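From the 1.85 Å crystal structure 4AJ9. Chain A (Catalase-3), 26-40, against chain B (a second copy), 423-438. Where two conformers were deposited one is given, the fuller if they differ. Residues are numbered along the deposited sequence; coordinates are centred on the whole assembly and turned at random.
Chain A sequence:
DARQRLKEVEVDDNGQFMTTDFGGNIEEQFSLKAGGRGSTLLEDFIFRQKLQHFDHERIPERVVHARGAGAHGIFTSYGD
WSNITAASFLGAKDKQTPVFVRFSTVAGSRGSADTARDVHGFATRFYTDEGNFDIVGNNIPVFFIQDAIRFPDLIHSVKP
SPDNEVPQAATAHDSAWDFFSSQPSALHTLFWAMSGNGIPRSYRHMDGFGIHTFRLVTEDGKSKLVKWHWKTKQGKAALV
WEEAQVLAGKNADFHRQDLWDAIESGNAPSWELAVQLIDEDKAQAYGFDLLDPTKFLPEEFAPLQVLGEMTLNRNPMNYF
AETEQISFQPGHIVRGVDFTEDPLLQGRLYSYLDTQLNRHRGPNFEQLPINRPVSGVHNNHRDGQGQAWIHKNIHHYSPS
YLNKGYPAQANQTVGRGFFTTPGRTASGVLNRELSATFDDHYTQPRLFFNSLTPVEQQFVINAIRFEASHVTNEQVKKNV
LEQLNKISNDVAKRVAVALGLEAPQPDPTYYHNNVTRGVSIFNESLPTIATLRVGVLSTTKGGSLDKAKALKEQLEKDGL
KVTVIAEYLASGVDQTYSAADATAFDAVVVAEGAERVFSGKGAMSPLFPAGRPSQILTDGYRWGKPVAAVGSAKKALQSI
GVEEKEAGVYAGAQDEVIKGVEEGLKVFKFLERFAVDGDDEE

Chain A (26-40) IEEQFSLKAGGRGST
Chain B, residues 423-438: GRTASGVLNRELSATF

What sets the register? Lys A33 and Ala A34 form a short antiparallel strand against Asn B431 and Leu B430, with CA atoms 5.5 Å apart at Lys A33–Asn B431 and 4.8 Å at Ala A34–Leu B430. Lys A33 N donates to Asn B431 O (2.8 Å), and Asn B431 N returns the bond to Lys A33 O (3.1 Å). Beyond this pair, Gly A35 N makes a weak bond to Val B429 O (3.2 Å) as chain B turns its corner at Gly B428.

How do the polar side chains find partners? Asn B431 (chi1 66°, p; chi2 98°) spends ND2 twice, on Gly A35 O (3.0 Å) and on Val B429 O of its own chain (3.1 Å); its OD1 accepts from Glu B433 N (3.1 Å). The extended Lys A33 (m, t, t, then p at chi4) carries NZ to Glu B433 O and to Ser A31 O, each 2.8 Å away, so a buried amine satisfies two carbonyls.

Where does water complete the bonding? Water 1 donates to Phe A30 O (2.7 Å) and accepts from Arg B432 NE (2.9 Å). Water 2 links Ala A34 O (2.8 Å) to Ser B427 N (3.1 Å), while water 3 donates to both Gly A36 O (2.7 Å) and Asn B431 OD1 (2.8 Å).

What fills the remaining space? The 951 Å² buried includes Arg B432, whose guanidinium has Leu A32 CD1 over one face, 3.8 Å from NH1. Phe A30 (chi1 m, chi2 89°) sets CD2 3.9 Å from Leu B434 CG, and small Ala A34 fits CB 3.9 Å from Leu B430 CD2. Gly A35 (phi/psi 99/163) opens a type I turn to Gly A38; a CB here would clash with Ser B427 O.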

# COMPACT_ATOMS: atom_id res chain seq x y z
N ILE A 26 -1.33 17.13 -24.84
CA ILE A 26 -2.55 16.39 -25.15
C ILE A 26 -3.81 17.24 -25.12
O ILE A 26 -3.77 18.41 -24.74
CB ILE A 26 -2.78 15.25 -24.14
CG1 ILE A 26 -2.98 15.82 -22.72
CG2 ILE A 26 -1.63 14.28 -24.17
CD1 ILE A 26 -3.08 14.76 -21.67
N GLU A 27 -4.92 16.64 -25.53
CA GLU A 27 -6.25 17.16 -25.22
C GLU A 27 -6.89 16.06 -24.37
O GLU A 27 -6.56 14.90 -24.52
CB GLU A 27 -7.04 17.40 -26.51
CG GLU A 27 -7.02 16.22 -27.47
CD GLU A 27 -8.14 16.26 -28.49
OE1 GLU A 27 -9.27 16.61 -28.10
OE2 GLU A 27 -7.90 15.93 -29.67
N GLU A 28 -7.78 16.41 -23.45
CA GLU A 28 -8.30 15.38 -22.55
C GLU A 28 -9.73 15.64 -22.13
O GLU A 28 -10.11 15.42 -20.97
CB GLU A 28 -7.37 15.18 -21.34
CG GLU A 28 -6.79 16.45 -20.76
CD GLU A 28 -7.83 17.31 -20.07
OE1 GLU A 28 -8.52 18.10 -20.75
OE2 GLU A 28 -7.95 17.20 -18.83
N GLN A 29 -10.52 16.08 -23.10
CA GLN A 29 -11.93 16.36 -22.89
C GLN A 29 -12.84 15.37 -23.65
O GLN A 29 -14.06 15.41 -23.50
CB GLN A 29 -12.23 17.82 -23.26
CG GLN A 29 -11.63 18.83 -22.27
CD GLN A 29 -12.23 18.68 -20.88
OE1 GLN A 29 -13.45 18.69 -20.71
NE2 GLN A 29 -11.38 18.51 -19.88
N PHE A 30 -12.25 14.50 -24.46
CA PHE A 30 -13.03 13.48 -25.18
C PHE A 30 -12.35 12.12 -25.10
O PHE A 30 -11.16 12.02 -25.37
CB PHE A 30 -13.19 13.85 -26.66
CG PHE A 30 -13.89 15.16 -26.88
CD1 PHE A 30 -13.19 16.35 -26.94
CD2 PHE A 30 -15.26 15.19 -27.05
CE1 PHE A 30 -13.85 17.55 -27.15
CE2 PHE A 30 -15.92 16.39 -27.26
CZ PHE A 30 -15.21 17.57 -27.31
N SER A 31 -13.10 11.08 -24.74
CA SER A 31 -12.59 9.72 -24.83
C SER A 31 -12.44 9.34 -26.29
O SER A 31 -13.21 9.78 -27.12
CB SER A 31 -13.57 8.73 -24.17
OG SER A 31 -13.72 9.00 -22.79
N LEU A 32 -11.44 8.51 -26.58
CA LEU A 32 -11.28 7.93 -27.92
C LEU A 32 -12.28 6.79 -28.12
O LEU A 32 -12.30 5.85 -27.33
CB LEU A 32 -9.86 7.39 -28.07
CG LEU A 32 -9.52 6.74 -29.41
CD1 LEU A 32 -9.48 7.79 -30.52
CD2 LEU A 32 -8.18 6.02 -29.30
N LYS A 33 -13.07 6.87 -29.20
CA LYS A 33 -14.18 5.96 -29.45
C LYS A 33 -14.10 5.28 -30.83
O LYS A 33 -13.59 5.86 -31.79
CB LYS A 33 -15.51 6.71 -29.34
CG LYS A 33 -15.68 7.53 -28.04
CD LYS A 33 -16.87 8.49 -28.13
CE LYS A 33 -16.98 9.38 -26.88
NZ LYS A 33 -15.90 10.42 -26.78
N ALA A 34 -14.61 4.06 -30.92
CA ALA A 34 -14.71 3.38 -32.21
C ALA A 34 -16.00 3.77 -32.92
O ALA A 34 -17.02 3.08 -32.80
CB ALA A 34 -14.63 1.89 -32.02
N GLY A 35 -15.97 4.88 -33.66
CA GLY A 35 -17.14 5.34 -34.40
C GLY A 35 -17.87 6.46 -33.68
O GLY A 35 -17.67 6.67 -32.48
N GLY A 36 -18.73 7.18 -34.40
CA GLY A 36 -19.33 8.39 -33.85
C GLY A 36 -20.08 8.19 -32.54
O GLY A 36 -19.99 9.01 -31.62
N ARG A 37 -20.83 7.11 -32.46
CA ARG A 37 -21.56 6.77 -31.25
C ARG A 37 -21.01 5.46 -30.73
O ARG A 37 -21.76 4.58 -30.33
CB ARG A 37 -23.05 6.64 -31.54
CG ARG A 37 -23.71 8.00 -31.80
CD ARG A 37 -25.13 7.87 -32.37
NE ARG A 37 -26.14 7.57 -31.35
CZ ARG A 37 -26.73 6.39 -31.20
NH1 ARG A 37 -26.40 5.37 -31.99
NH2 ARG A 37 -27.63 6.22 -30.24
N GLY A 38 -19.68 5.33 -30.76
CA GLY A 38 -19.04 4.07 -30.45
C GLY A 38 -18.53 3.95 -29.03
O GLY A 38 -18.53 4.93 -28.26
N SER A 39 -18.09 2.74 -28.69
CA SER A 39 -17.53 2.42 -27.38
C SER A 39 -16.11 2.98 -27.21
O SER A 39 -15.38 3.16 -28.17
CB SER A 39 -17.49 0.89 -27.19
OG SER A 39 -18.81 0.38 -26.97
N THR A 40 -15.72 3.24 -25.97
CA THR A 40 -14.41 3.81 -25.68
C THR A 40 -13.30 2.75 -25.85
O THR A 40 -13.47 1.59 -25.47
CB THR A 40 -14.37 4.38 -24.26
OG1 THR A 40 -15.37 5.39 -24.12
CG2 THR A 40 -12.98 4.96 -23.92
N GLY B 423 -25.71 -8.31 -31.80
CA GLY B 423 -25.86 -7.39 -32.92
C GLY B 423 -25.12 -6.06 -32.87
O GLY B 423 -25.21 -5.26 -33.80
N ARG B 424 -24.38 -5.81 -31.79
CA ARG B 424 -23.69 -4.53 -31.66
C ARG B 424 -22.55 -4.44 -32.66
O ARG B 424 -21.80 -5.40 -32.84
CB ARG B 424 -23.19 -4.30 -30.24
CG ARG B 424 -24.30 -4.02 -29.24
CD ARG B 424 -23.76 -3.93 -27.82
NE ARG B 424 -22.89 -2.77 -27.65
CZ ARG B 424 -22.08 -2.60 -26.61
NH1 ARG B 424 -22.04 -3.53 -25.65
NH2 ARG B 424 -21.32 -1.51 -26.52
N THR B 425 -22.44 -3.30 -33.31
CA THR B 425 -21.42 -3.08 -34.32
C THR B 425 -20.72 -1.77 -34.07
O THR B 425 -21.26 -0.89 -33.39
CB THR B 425 -22.01 -2.97 -35.73
OG1 THR B 425 -22.89 -1.84 -35.78
CG2 THR B 425 -22.76 -4.24 -36.13
N ALA B 426 -19.53 -1.65 -34.63
CA ALA B 426 -18.80 -0.39 -34.63
C ALA B 426 -18.67 0.05 -36.07
O ALA B 426 -18.52 -0.77 -36.98
CB ALA B 426 -17.44 -0.57 -33.99
N SER B 427 -18.74 1.36 -36.29
CA SER B 427 -18.59 1.89 -37.63
C SER B 427 -18.24 3.35 -37.58
O SER B 427 -18.80 4.12 -36.79
CB SER B 427 -19.88 1.70 -38.43
OG SER B 427 -19.75 2.29 -39.71
N GLY B 428 -17.31 3.75 -38.44
CA GLY B 428 -16.88 5.13 -38.50
C GLY B 428 -15.43 5.22 -38.07
O GLY B 428 -14.80 4.22 -37.75
N VAL B 429 -14.91 6.44 -38.07
CA VAL B 429 -13.51 6.64 -37.77
C VAL B 429 -13.30 6.59 -36.26
O VAL B 429 -14.23 6.87 -35.50
CB VAL B 429 -13.04 8.00 -38.34
CG1 VAL B 429 -13.96 9.11 -37.86
CG2 VAL B 429 -11.59 8.27 -37.96
N LEU B 430 -12.11 6.20 -35.83
CA LEU B 430 -11.74 6.38 -34.45
C LEU B 430 -11.67 7.89 -34.20
O LEU B 430 -11.07 8.62 -34.98
CB LEU B 430 -10.39 5.74 -34.17
CG LEU B 430 -10.37 4.25 -34.46
CD1 LEU B 430 -9.17 3.62 -33.80
CD2 LEU B 430 -11.67 3.64 -33.96
N ASN B 431 -12.31 8.36 -33.13
CA ASN B 431 -12.44 9.79 -32.92
C ASN B 431 -12.40 10.16 -31.44
O ASN B 431 -12.73 9.33 -30.59
CB ASN B 431 -13.76 10.28 -33.50
CG ASN B 431 -14.96 9.70 -32.76
OD1 ASN B 431 -15.53 10.35 -31.88
ND2 ASN B 431 -15.31 8.47 -33.09
N ARG B 432 -11.98 11.39 -31.16
CA ARG B 432 -12.07 11.99 -29.82
C ARG B 432 -13.10 13.10 -29.90
O ARG B 432 -12.79 14.28 -29.74
CB ARG B 432 -10.72 12.54 -29.36
CG ARG B 432 -9.75 11.45 -28.89
CD ARG B 432 -8.48 12.01 -28.23
NE ARG B 432 -7.84 10.94 -27.47
CZ ARG B 432 -7.02 10.03 -27.98
NH1 ARG B 432 -6.70 10.08 -29.27
NH2 ARG B 432 -6.53 9.07 -27.20
N GLU B 433 -14.34 12.70 -30.18
CA GLU B 433 -15.43 13.65 -30.33
C GLU B 433 -16.65 13.15 -29.55
O GLU B 433 -16.61 12.10 -28.91
CB GLU B 433 -15.77 13.84 -31.81
CG GLU B 433 -14.66 14.52 -32.62
CD GLU B 433 -14.90 14.47 -34.13
OE1 GLU B 433 -15.96 13.97 -34.56
OE2 GLU B 433 -14.01 14.94 -34.88
N LEU B 434 -17.72 13.94 -29.57
CA LEU B 434 -19.02 13.47 -29.12
C LEU B 434 -20.00 13.73 -30.24
O LEU B 434 -19.82 14.66 -31.03
CB LEU B 434 -19.48 14.24 -27.87
CG LEU B 434 -18.90 13.88 -26.51
CD1 LEU B 434 -19.33 14.93 -25.49
CD2 LEU B 434 -19.33 12.48 -26.07
N SER B 435 -21.04 12.91 -30.30
CA SER B 435 -22.06 13.04 -31.32
C SER B 435 -22.77 14.38 -31.27
O SER B 435 -23.11 14.87 -30.19
CB SER B 435 -23.07 11.91 -31.18
OG SER B 435 -24.06 12.00 -32.19
N ALA B 436 -23.02 14.96 -32.44
CA ALA B 436 -23.80 16.18 -32.52
C ALA B 436 -25.17 15.97 -31.88
O ALA B 436 -25.82 16.93 -31.45
CB ALA B 436 -23.95 16.63 -33.98
N THR B 437 -25.59 14.72 -31.80
CA THR B 437 -26.86 14.38 -31.16
C THR B 437 -26.87 14.74 -29.68
O THR B 437 -27.93 14.82 -29.05
CB THR B 437 -27.25 12.90 -31.39
OG1 THR B 437 -26.29 12.03 -30.77
CG2 THR B 437 -27.29 12.59 -32.89
N PHE B 438 -25.68 14.97 -29.12
CA PHE B 438 -25.54 15.32 -27.70
C PHE B 438 -25.64 16.83 -27.43
O PHE B 438 -25.58 17.26 -26.28
CB PHE B 438 -24.21 14.80 -27.14
CG PHE B 438 -24.22 13.33 -26.79
CD1 PHE B 438 -25.02 12.43 -27.48
CD2 PHE B 438 -23.42 12.84 -25.76
CE1 PHE B 438 -25.01 11.07 -27.16
CE2 PHE B 438 -23.42 11.48 -25.43
CZ PHE B 438 -24.21 10.60 -26.13
O HOH W 1 -8.85 10.80 -24.73
O HOH W 2 -19.55 3.08 -33.88
O HOH W 3 -18.22 10.99 -31.63